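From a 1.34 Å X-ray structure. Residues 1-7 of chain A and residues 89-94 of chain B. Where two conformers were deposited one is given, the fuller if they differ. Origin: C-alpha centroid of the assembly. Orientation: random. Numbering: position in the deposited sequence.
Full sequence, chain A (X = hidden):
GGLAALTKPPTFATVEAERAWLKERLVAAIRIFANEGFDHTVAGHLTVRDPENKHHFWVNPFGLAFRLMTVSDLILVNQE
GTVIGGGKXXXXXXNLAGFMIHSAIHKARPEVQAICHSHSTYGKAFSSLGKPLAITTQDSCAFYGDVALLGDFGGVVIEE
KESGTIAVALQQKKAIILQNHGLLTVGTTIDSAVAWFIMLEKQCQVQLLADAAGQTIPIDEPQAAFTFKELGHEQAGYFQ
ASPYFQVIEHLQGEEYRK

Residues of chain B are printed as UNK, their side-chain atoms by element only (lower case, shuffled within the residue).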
ATOM      1  N   GLY A   1      34.630   2.243   8.409  1.00 43.51           N
ATOM      2  CA  GLY A   1      34.597   3.471   9.188  1.00 52.65           C
ATOM      3  C   GLY A   1      34.733   3.235  10.682  1.00 52.09           C
ATOM      4  O   GLY A   1      35.071   2.128  11.110  1.00 59.51           O
ATOM      5  N   GLY A   2      34.488   4.274  11.481  1.00 46.26           N
ATOM      6  CA  GLY A   2      34.184   5.601  10.969  1.00 39.72           C
ATOM      7  C   GLY A   2      32.723   6.012  11.057  1.00 35.46           C
ATOM      8  O   GLY A   2      32.187   6.611  10.125  1.00 32.45           O
ATOM      9  N   LEU A   3      32.077   5.707  12.179  1.00 31.77           N
ATOM     10  CA  LEU A   3      30.658   6.017  12.340  1.00 31.26           C
ATOM     11  C   LEU A   3      30.396   7.516  12.495  1.00 31.59           C
ATOM     12  O   LEU A   3      29.401   8.028  11.983  1.00 26.85           O
ATOM     13  CB  LEU A   3      30.083   5.265  13.541  1.00 25.74           C
ATOM     14  CG  LEU A   3      28.612   5.526  13.866  1.00 27.00           C
ATOM     15  CD1 LEU A   3      27.717   5.169  12.683  1.00 26.26           C
ATOM     16  CD2 LEU A   3      28.206   4.738  15.097  1.00 30.40           C
ATOM     17  N   ALA A   4      31.288   8.215  13.193  1.00 33.21           N
ATOM     18  CA  ALA A   4      31.109   9.642  13.459  1.00 29.05           C
ATOM     19  C   ALA A   4      30.902  10.462  12.182  1.00 31.05           C
ATOM     20  O   ALA A   4      30.025  11.323  12.134  1.00 34.62           O
ATOM     21  CB  ALA A   4      32.296  10.180  14.242  1.00 34.11           C
ATOM     22  N   ALA A   5      31.697  10.182  11.150  1.00 27.00           N
ATOM     23  CA  ALA A   5      31.603  10.898   9.876  1.00 26.09           C
ATOM     24  C   ALA A   5      30.257  10.687   9.193  1.00 26.38           C
ATOM     25  O   ALA A   5      29.826  11.500   8.373  1.00 28.31           O
ATOM     26  CB  ALA A   5      32.728  10.466   8.945  1.00 31.97           C
ATOM     27  N   LEU A   6      29.595   9.586   9.530  1.00 24.29           N
ATOM     28  CA  LEU A   6      28.321   9.249   8.912  1.00 20.41           C
ATOM     29  C   LEU A   6      27.141   9.907   9.621  1.00 21.48           C
ATOM     30  O   LEU A   6      26.015   9.831   9.145  1.00 19.19           O
ATOM     31  CB  LEU A   6      28.133   7.731   8.892  1.00 23.91           C
ATOM     32  CG  LEU A   6      29.155   6.941   8.072  1.00 24.35           C
ATOM     33  CD1 LEU A   6      28.973   5.456   8.304  1.00 24.39           C
ATOM     34  CD2 LEU A   6      29.031   7.271   6.594  1.00 30.88           C
ATOM     35  N   THR A   7      27.400  10.560  10.752  1.00 22.35           N
ATOM     36  CA  THR A   7      26.329  11.131  11.561  1.00 24.15           C
ATOM     37  C   THR A   7      26.303  12.646  11.466  1.00 21.94           C
ATOM     38  O   THR A   7      25.556  13.310  12.182  1.00 22.06           O
ATOM     39  CB  THR A   7      26.465  10.745  13.041  1.00 23.42           C
ATOM     40  OG1 THR A   7      27.629  11.374  13.595  1.00 25.01           O
ATOM     41  CG2 THR A   7      26.581   9.239  13.201  1.00 25.26           C
TER
ATOM     42  N   UNK B  89      35.292   0.573   2.195  1.00 25.24           N
ATOM     43  CA  UNK B  89      35.919   1.707   2.865  1.00 24.59           C
ATOM     44  C   UNK B  89      34.868   2.721   3.296  1.00 26.27           C
ATOM     45  O   UNK B  89      34.071   3.176   2.475  1.00 25.46           O
ATOM     46  o   UNK B  89      38.868   1.671   3.837  1.00 55.32           O
ATOM     47  o   UNK B  89      39.094   3.735   4.559  1.00 56.19           O
ATOM     48  c   UNK B  89      37.870   3.416   2.537  1.00 39.29           C
ATOM     49  c   UNK B  89      36.924   2.374   1.920  1.00 30.02           C
ATOM     50  c   UNK B  89      38.661   2.901   3.732  1.00 51.98           C
ATOM     51  N   UNK B  90      34.855   3.068   4.579  1.00 23.71           N
ATOM     52  CA  UNK B  90      33.924   4.071   5.066  1.00 23.00           C
ATOM     53  C   UNK B  90      32.703   3.494   5.764  1.00 20.88           C
ATOM     54  O   UNK B  90      32.005   4.214   6.477  1.00 23.25           O
ATOM     55  N   UNK B  91      32.427   2.205   5.579  1.00 18.09           N
ATOM     56  CA  UNK B  91      31.299   1.587   6.278  1.00 16.17           C
ATOM     57  C   UNK B  91      31.614   0.152   6.679  1.00 16.25           C
ATOM     58  O   UNK B  91      30.825  -0.765   6.478  1.00 15.74           O
ATOM     59  c   UNK B  91      27.472   1.388   5.435  1.00 13.86           C
ATOM     60  n   UNK B  91      26.189   3.723   6.353  1.00 15.77           N
ATOM     61  c   UNK B  91      30.020   1.638   5.428  1.00 15.53           C
ATOM     62  c   UNK B  91      28.741   1.559   6.266  1.00 14.35           C
ATOM     63  n   UNK B  91      27.172   2.566   4.623  1.00 14.81           N
ATOM     64  c   UNK B  91      26.569   3.661   5.085  1.00 15.68           C
ATOM     65  n   UNK B  91      26.344   4.687   4.279  1.00 16.82           N
ATOM     66  N   UNK B  92      32.793  -0.037   7.250  1.00 19.61           N
ATOM     67  CA  UNK B  92      33.134  -1.311   7.863  1.00 17.82           C
ATOM     68  C   UNK B  92      32.777  -1.226   9.336  1.00 17.43           C
ATOM     69  O   UNK B  92      33.637  -1.251  10.218  1.00 20.98           O
ATOM     70  n   UNK B  92      37.256  -2.615   2.278  1.00 32.64           N
ATOM     71  c   UNK B  92      34.844  -2.010   6.175  1.00 20.58           C
ATOM     72  c   UNK B  92      34.608  -1.637   7.628  1.00 21.04           C
ATOM     73  c   UNK B  92      37.290  -2.140   3.516  1.00 27.61           C
ATOM     74  n   UNK B  92      36.377  -2.529   4.392  1.00 24.99           N
ATOM     75  c   UNK B  92      36.298  -2.077   5.778  1.00 22.07           C
ATOM     76  n   UNK B  92      38.239  -1.284   3.872  1.00 32.15           N
ATOM     77  N   UNK B  93      31.470  -1.117   9.565  1.00 18.04           N
ATOM     78  CA  UNK B  93      30.924  -0.899  10.897  0.54 17.48           C
ATOM     79  C   UNK B  93      29.682  -1.742  11.116  1.00 16.73           C
ATOM     80  O   UNK B  93      28.877  -1.941  10.209  1.00 15.92           O
ATOM     81  c   UNK B  93      30.571   0.589  11.143  0.54 18.52           C
ATOM     82  c   UNK B  93      29.673   1.128  10.025  0.54 18.53           C
ATOM     83  c   UNK B  93      29.077   2.491  10.335  0.54 22.87           C
ATOM     84  c   UNK B  93      31.829   1.425  11.270  0.54 21.98           C
ATOM     85  N   UNK B  94      29.541  -2.253  12.332  1.00 19.44           N
ATOM     86  CA  UNK B  94      28.392  -3.058  12.706  1.00 18.96           C
ATOM     87  C   UNK B  94      27.617  -2.337  13.805  1.00 21.26           C
ATOM     88  O   UNK B  94      28.201  -1.641  14.635  1.00 22.64           O
ATOM     89  c   UNK B  94      29.564  -4.431  14.517  1.00 21.78           C
ATOM     90  c   UNK B  94      27.619  -5.415  13.261  1.00 21.78           C
ATOM     91  c   UNK B  94      28.819  -4.482  13.177  1.00 18.30           C
TER

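Position 89 of chain B carries five side-chain atoms, three carbons in a row with two oxygens on the third: an unbranched carboxylate, and therefore glutamate. Its CA-to-CB bond points away from chain A and it makes no contact there, so its acidic group is free to meet a basic partner within its own chain.

Position 90 has no atom beyond its backbone, so it is glycine, G90(B). With phi near 101° and psi near -16°, a CB would be jammed against the carbonyl oxygen of the residue before, which by itself calls for glycine. Its backbone lies against chain A: the C atom is 3.5 Å from N of G1(A), and its O is 3.8 Å from CD1 of L6(A).

Position 91 shows three carbons, a nitrogen, then a carbon bearing two more nitrogens. That terminal guanidinium identifies arginine, R91(B). The chain leaves its backbone pointing away from chain A, yet its length brings the end back, with NH1 3.8 Å from CD1 of L6(A). The methyl meets the guanidinium obliquely, while NH1 has a hydrogen bond elsewhere in the structure.

Position 92 repeats the same inventory, four carbons and three nitrogens ending in a guanidinium, and is also arginine, R92(B). Here the end leads away from chain A, and NH1 forms a salt bridge with OE1 of E89(B) at 3.0 Å. Its backbone N remains near the other chain, 3.1 Å from N of G1(A).

Position 93 has four carbons, forked at the first, with one arm two carbons long: isoleucine, I93(B). Pointing toward chain A, it uses both arms of the fork. CG2 approaches O of G1(A) at 3.3 Å, while CD1 packs 3.8 Å from CD1 of L3(A) and 3.6 Å from CD1 of L6(A). A branched aliphatic residue suits this place because it can cover backbone and leucine methyls together.

Position 94 has three carbons, one carrying the other two, and is valine; it is out of reach of chain A.

The contact rests chiefly on apolar packing and close backbone approach, burying 326 Å² in all. I93(B) meets both leucines, which a short turn presents together; within it, N of L6(A) donates to O of L3(A) at 2.9 Å. Beside this patch G1(A) fits tightly because it lacks a side chain: an ideal CB there would fall 2.8 Å from O of G90(B), a clash.

Chain B, residues 89-94: EGRRIV
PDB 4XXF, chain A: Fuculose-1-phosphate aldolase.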